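Local coordinates for hypothetical protein SMU.776 (Streptococcus mutans, PDB 2B78) that probably transfers methyl groups from S-adenosylmethionine, perhaps to RNA, although its substrate has not been established, at residues V161-F174 with S182-G194. Residues are numbered along the deposited sequence; the frame is centred on the assembly and turned at random.
Sequences VSAHLYGQEAPEQF and SYNVFLNDGLMTG
Phe174 and Val185 face each other as an antiparallel hydrogen-bonded pair, joining strands 174-178 and 181-185 of a two-stranded hairpin. Two backbone bonds define the pair: Phe174 N reaches Val185 O at 2.9 Å, and Val185 N reaches Phe174 O at 2.8 Å. Beyond this pair the direct backbone ladder gives way to water. Water 1 joins Pro171 O to Leu187 N, while water 2 lies within reach of Glu172 O, Glu172 OE1 and Asn188 N, accepting from the last.

Apolar contacts gather around the Phe174 ring. Its CG stands between the backbone N and carbonyl carbon (chi1 60°), which sets the ring on the same face of the hairpin as Val185, within reach of Val185 CG2 and Leu187 CD1. Val185 CG2 sits over one face, 3.9 Å from the centroid and 22° off the normal, a CH-pi contact; Leu187 CD1 meets the edge in plane, 4.0 Å from Phe174 CZ. At the other end, Val161 and Leu191 cross at about a right angle; Val161 CB and Leu191 CD2 are 3.5 Å apart, tighter than usual van der Waals contact.

A side-chain hydrogen bond runs from Ser162 OG to Asn188 OD1, 2.8 Å, the hydroxyl lying 23° out of the carbonyl plane. Lys152 of the adjoining strand 148-153 also bonds Ser162 OG, together with Leu187 O and Gly190 O, so one ammonium ties this edge strand to the 187-190 turn.

Next to Asn188, Asp189 turns away to a salt bridge with Arg246, a residue that binds S-adenosyl-L-homocysteine. The chemistry thus divides into a directly bonded hairpin end, a water-bridged middle and a lysine-centred polar cluster, which together connect the sheet containing strand 162-165 to a loop bordering the cofactor site; Asp189 probably helps to orient Arg246 there.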
loop_
_atom_site.group_PDB
_atom_site.type_symbol
_atom_site.label_atom_id
_atom_site.label_comp_id
_atom_site.label_asym_id
_atom_site.label_seq_id
_atom_site.Cartn_x
_atom_site.Cartn_y
_atom_site.Cartn_z
ATOM N N VAL A 161 -5.696 16.534 -6.627
ATOM C CA VAL A 161 -4.868 15.399 -6.290
ATOM C C VAL A 161 -4.819 14.361 -7.394
ATOM O O VAL A 161 -3.939 13.505 -7.398
ATOM C CB VAL A 161 -5.346 14.758 -4.980
ATOM C CG1 VAL A 161 -5.104 15.730 -3.826
ATOM C CG2 VAL A 161 -6.821 14.418 -5.079
ATOM N N SER A 162 -5.746 14.448 -8.342
ATOM C CA SER A 162 -5.778 13.484 -9.436
ATOM C C SER A 162 -6.013 14.164 -10.778
ATOM O O SER A 162 -6.778 15.130 -10.872
ATOM C CB SER A 162 -6.875 12.447 -9.181
ATOM O OG SER A 162 -6.807 11.392 -10.123
ATOM N N ALA A 163 -5.361 13.653 -11.819
ATOM C CA ALA A 163 -5.507 14.228 -13.153
ATOM C C ALA A 163 -5.104 13.271 -14.266
ATOM O O ALA A 163 -4.265 12.390 -14.065
ATOM C CB ALA A 163 -4.676 15.512 -13.252
ATOM N N HIS A 164 -5.719 13.437 -15.435
ATOM C CA HIS A 164 -5.381 12.631 -16.597
ATOM C C HIS A 164 -3.993 13.134 -16.981
ATOM O O HIS A 164 -3.749 14.344 -16.932
ATOM C CB HIS A 164 -6.391 12.875 -17.723
ATOM C CG HIS A 164 -6.037 12.197 -19.009
ATOM N ND1 HIS A 164 -5.838 10.836 -19.104
ATOM C CD2 HIS A 164 -5.813 12.697 -20.247
ATOM C CE1 HIS A 164 -5.500 10.527 -20.343
ATOM N NE2 HIS A 164 -5.477 11.638 -21.057
ATOM N N LEU A 165 -3.085 12.225 -17.336
ATOM C CA LEU A 165 -1.705 12.605 -17.670
ATOM C C LEU A 165 -1.344 12.563 -19.148
ATOM O O LEU A 165 -0.808 13.539 -19.681
ATOM C CB LEU A 165 -0.711 11.732 -16.892
ATOM C CG LEU A 165 0.765 12.117 -17.051
ATOM C CD1 LEU A 165 0.962 13.559 -16.605
ATOM C CD2 LEU A 165 1.650 11.170 -16.234
ATOM N N TYR A 166 -1.603 11.436 -19.807
ATOM C CA TYR A 166 -1.313 11.340 -21.236
ATOM C C TYR A 166 -2.115 10.236 -21.900
ATOM O O TYR A 166 -2.664 9.369 -21.223
ATOM C CB TYR A 166 0.194 11.137 -21.489
ATOM C CG TYR A 166 0.784 9.784 -21.107
ATOM C CD1 TYR A 166 0.396 8.614 -21.760
ATOM C CD2 TYR A 166 1.762 9.686 -20.116
ATOM C CE1 TYR A 166 0.969 7.382 -21.440
ATOM C CE2 TYR A 166 2.342 8.456 -19.788
ATOM C CZ TYR A 166 1.936 7.311 -20.458
ATOM O OH TYR A 166 2.510 6.103 -20.157
ATOM N N GLY A 167 -2.192 10.279 -23.226
ATOM C CA GLY A 167 -2.923 9.258 -23.957
ATOM C C GLY A 167 -4.437 9.322 -23.868
ATOM O O GLY A 167 -5.021 10.384 -23.654
ATOM N N GLN A 168 -5.073 8.167 -24.046
ATOM C CA GLN A 168 -6.528 8.062 -23.995
ATOM C C GLN A 168 -7.056 8.205 -22.576
ATOM O O GLN A 168 -6.316 8.045 -21.605
ATOM C CB GLN A 168 -6.988 6.707 -24.539
ATOM C CG GLN A 168 -6.997 6.563 -26.054
ATOM C CD GLN A 168 -7.280 5.131 -26.488
ATOM O OE1 GLN A 168 -8.167 4.469 -25.950
ATOM N NE2 GLN A 168 -6.522 4.648 -27.465
ATOM N N GLU A 169 -8.343 8.517 -22.462
ATOM C CA GLU A 169 -8.984 8.636 -21.161
ATOM C C GLU A 169 -9.528 7.247 -20.855
ATOM O O GLU A 169 -9.812 6.470 -21.769
ATOM C CB GLU A 169 -10.144 9.639 -21.216
ATOM C CG GLU A 169 -9.737 11.102 -21.184
ATOM C CD GLU A 169 -9.609 11.662 -19.775
ATOM O OE1 GLU A 169 -9.186 12.832 -19.648
ATOM O OE2 GLU A 169 -9.933 10.947 -18.792
ATOM N N ALA A 170 -9.665 6.930 -19.572
ATOM C CA ALA A 170 -10.182 5.636 -19.152
ATOM C C ALA A 170 -11.614 5.816 -18.676
ATOM O O ALA A 170 -12.018 6.920 -18.321
ATOM C CB ALA A 170 -9.325 5.077 -18.009
ATOM N N PRO A 171 -12.412 4.736 -18.683
ATOM C CA PRO A 171 -13.789 4.893 -18.211
ATOM C C PRO A 171 -13.664 5.339 -16.760
ATOM O O PRO A 171 -12.700 4.961 -16.090
ATOM C CB PRO A 171 -14.356 3.480 -18.331
ATOM C CG PRO A 171 -13.617 2.925 -19.511
ATOM C CD PRO A 171 -12.196 3.392 -19.248
ATOM N N GLU A 172 -14.610 6.131 -16.264
ATOM C CA GLU A 172 -14.520 6.595 -14.884
ATOM C C GLU A 172 -14.336 5.416 -13.940
ATOM O O GLU A 172 -13.628 5.527 -12.936
ATOM C CB GLU A 172 -15.751 7.410 -14.498
ATOM C CG GLU A 172 -15.726 8.844 -15.044
ATOM C CD GLU A 172 -14.405 9.559 -14.779
ATOM O OE1 GLU A 172 -13.934 9.553 -13.617
ATOM O OE2 GLU A 172 -13.837 10.134 -15.735
ATOM N N GLN A 173 -14.954 4.289 -14.289
ATOM C CA GLN A 173 -14.848 3.054 -13.512
ATOM C C GLN A 173 -14.779 1.866 -14.462
ATOM O O GLN A 173 -15.533 1.801 -15.434
ATOM C CB GLN A 173 -16.053 2.893 -12.583
ATOM C CG GLN A 173 -16.005 3.789 -11.366
ATOM C CD GLN A 173 -17.216 3.623 -10.474
ATOM O OE1 GLN A 173 -17.626 2.504 -10.167
ATOM N NE2 GLN A 173 -17.791 4.743 -10.040
ATOM N N PHE A 174 -13.871 0.933 -14.189
ATOM C CA PHE A 174 -13.730 -0.248 -15.030
ATOM C C PHE A 174 -13.214 -1.415 -14.198
ATOM O O PHE A 174 -12.793 -1.228 -13.057
ATOM C CB PHE A 174 -12.789 0.041 -16.212
ATOM C CG PHE A 174 -11.389 0.451 -15.808
ATOM C CD1 PHE A 174 -10.391 -0.507 -15.619
ATOM C CD2 PHE A 174 -11.076 1.791 -15.609
ATOM C CE1 PHE A 174 -9.090 -0.130 -15.232
ATOM C CE2 PHE A 174 -9.785 2.184 -15.225
ATOM C CZ PHE A 174 -8.792 1.225 -15.036
ATOM N N SER A 182 -12.596 -10.556 -10.671
ATOM C CA SER A 182 -12.747 -9.145 -11.035
ATOM C C SER A 182 -12.941 -8.178 -9.885
ATOM O O SER A 182 -13.545 -8.517 -8.868
ATOM C CB SER A 182 -13.924 -8.983 -12.009
ATOM O OG SER A 182 -13.720 -9.744 -13.187
ATOM N N TYR A 183 -12.434 -6.959 -10.077
ATOM C CA TYR A 183 -12.545 -5.884 -9.102
ATOM C C TYR A 183 -12.805 -4.587 -9.870
ATOM O O TYR A 183 -12.199 -4.345 -10.915
ATOM C CB TYR A 183 -11.244 -5.728 -8.312
ATOM C CG TYR A 183 -10.937 -6.878 -7.385
ATOM C CD1 TYR A 183 -11.557 -6.979 -6.144
ATOM C CD2 TYR A 183 -10.037 -7.869 -7.758
ATOM C CE1 TYR A 183 -11.287 -8.050 -5.282
ATOM C CE2 TYR A 183 -9.760 -8.943 -6.910
ATOM C CZ TYR A 183 -10.391 -9.022 -5.673
ATOM O OH TYR A 183 -10.108 -10.071 -4.829
ATOM N N ASN A 184 -13.701 -3.767 -9.335
ATOM C CA ASN A 184 -14.070 -2.486 -9.929
ATOM C C ASN A 184 -13.142 -1.383 -9.406
ATOM O O ASN A 184 -13.012 -1.183 -8.196
ATOM C CB ASN A 184 -15.537 -2.170 -9.590
ATOM C CG ASN A 184 -15.972 -0.786 -10.055
ATOM O OD1 ASN A 184 -15.850 0.203 -9.325
ATOM N ND2 ASN A 184 -16.481 -0.706 -11.277
ATOM N N VAL A 185 -12.490 -0.679 -10.328
ATOM C CA VAL A 185 -11.573 0.393 -9.961
ATOM C C VAL A 185 -11.868 1.688 -10.710
ATOM O O VAL A 185 -12.646 1.713 -11.675
ATOM C CB VAL A 185 -10.089 -0.009 -10.219
ATOM C CG1 VAL A 185 -9.746 -1.283 -9.443
ATOM C CG2 VAL A 185 -9.844 -0.212 -11.706
ATOM N N PHE A 186 -11.229 2.759 -10.257
ATOM C CA PHE A 186 -11.394 4.082 -10.845
ATOM C C PHE A 186 -10.056 4.802 -10.697
ATOM O O PHE A 186 -9.425 4.720 -9.644
ATOM C CB PHE A 186 -12.544 4.830 -10.141
ATOM C CG PHE A 186 -12.580 4.658 -8.636
ATOM C CD1 PHE A 186 -11.926 5.562 -7.794
ATOM C CD2 PHE A 186 -13.287 3.608 -8.063
ATOM C CE1 PHE A 186 -11.981 5.418 -6.400
ATOM C CE2 PHE A 186 -13.349 3.450 -6.672
ATOM C CZ PHE A 186 -12.698 4.356 -5.841
ATOM N N LEU A 187 -9.624 5.505 -11.745
ATOM C CA LEU A 187 -8.324 6.164 -11.732
ATOM C C LEU A 187 -8.288 7.673 -11.588
ATOM O O LEU A 187 -7.204 8.242 -11.421
ATOM C CB LEU A 187 -7.540 5.796 -13.000
ATOM C CG LEU A 187 -7.161 4.331 -13.185
ATOM C CD1 LEU A 187 -6.268 4.200 -14.411
ATOM C CD2 LEU A 187 -6.445 3.830 -11.933
ATOM N N ASN A 188 -9.439 8.334 -11.637
ATOM C CA ASN A 188 -9.412 9.785 -11.538
ATOM C C ASN A 188 -10.412 10.359 -10.538
ATOM O O ASN A 188 -10.992 11.425 -10.756
ATOM C CB ASN A 188 -9.622 10.383 -12.928
ATOM C CG ASN A 188 -9.194 11.829 -13.006
ATOM O OD1 ASN A 188 -8.156 12.208 -12.458
ATOM N ND2 ASN A 188 -9.986 12.649 -13.693
ATOM N N ASP A 189 -10.597 9.653 -9.429
ATOM C CA ASP A 189 -11.515 10.098 -8.387
ATOM C C ASP A 189 -10.840 10.060 -7.013
ATOM O O ASP A 189 -10.904 9.056 -6.298
ATOM C CB ASP A 189 -12.773 9.222 -8.405
ATOM C CG ASP A 189 -13.708 9.514 -7.248
ATOM O OD1 ASP A 189 -13.627 10.621 -6.670
ATOM O OD2 ASP A 189 -14.534 8.632 -6.925
ATOM N N GLY A 190 -10.178 11.159 -6.656
ATOM C CA GLY A 190 -9.503 11.232 -5.372
ATOM C C GLY A 190 -8.146 10.556 -5.383
ATOM O O GLY A 190 -7.620 10.232 -6.447
ATOM N N LEU A 191 -7.584 10.338 -4.199
ATOM C CA LEU A 191 -6.276 9.709 -4.058
ATOM C C LEU A 191 -6.291 8.197 -4.219
ATOM O O LEU A 191 -5.301 7.613 -4.655
ATOM C CB LEU A 191 -5.665 10.043 -2.691
ATOM C CG LEU A 191 -5.175 11.472 -2.443
ATOM C CD1 LEU A 191 -4.558 11.560 -1.054
ATOM C CD2 LEU A 191 -4.150 11.856 -3.501
ATOM N N MET A 192 -7.406 7.562 -3.869
ATOM C CA MET A 192 -7.502 6.108 -3.956
ATOM C C MET A 192 -8.148 5.621 -5.242
ATOM O O MET A 192 -8.792 6.389 -5.952
ATOM C CB MET A 192 -8.244 5.578 -2.729
ATOM C CG MET A 192 -7.579 6.027 -1.429
ATOM S SD MET A 192 -8.448 5.452 0.033
ATOM C CE MET A 192 -9.961 6.469 -0.102
ATOM N N THR A 193 -7.980 4.330 -5.519
ATOM C CA THR A 193 -8.476 3.720 -6.743
ATOM C C THR A 193 -9.544 2.645 -6.603
ATOM O O THR A 193 -9.900 2.017 -7.596
ATOM C CB THR A 193 -7.322 3.074 -7.490
ATOM O OG1 THR A 193 -6.850 1.957 -6.720
ATOM C CG2 THR A 193 -6.198 4.061 -7.682
ATOM N N GLY A 194 -10.034 2.399 -5.391
ATOM C CA GLY A 194 -11.053 1.374 -5.216
ATOM C C GLY A 194 -10.471 0.070 -4.709
ATOM O O GLY A 194 -11.204 -0.843 -4.327
HETATM O O HOH W 1 -10.628 5.658 -14.375
HETATM O O HOH W 2 -12.170 7.773 -12.244
#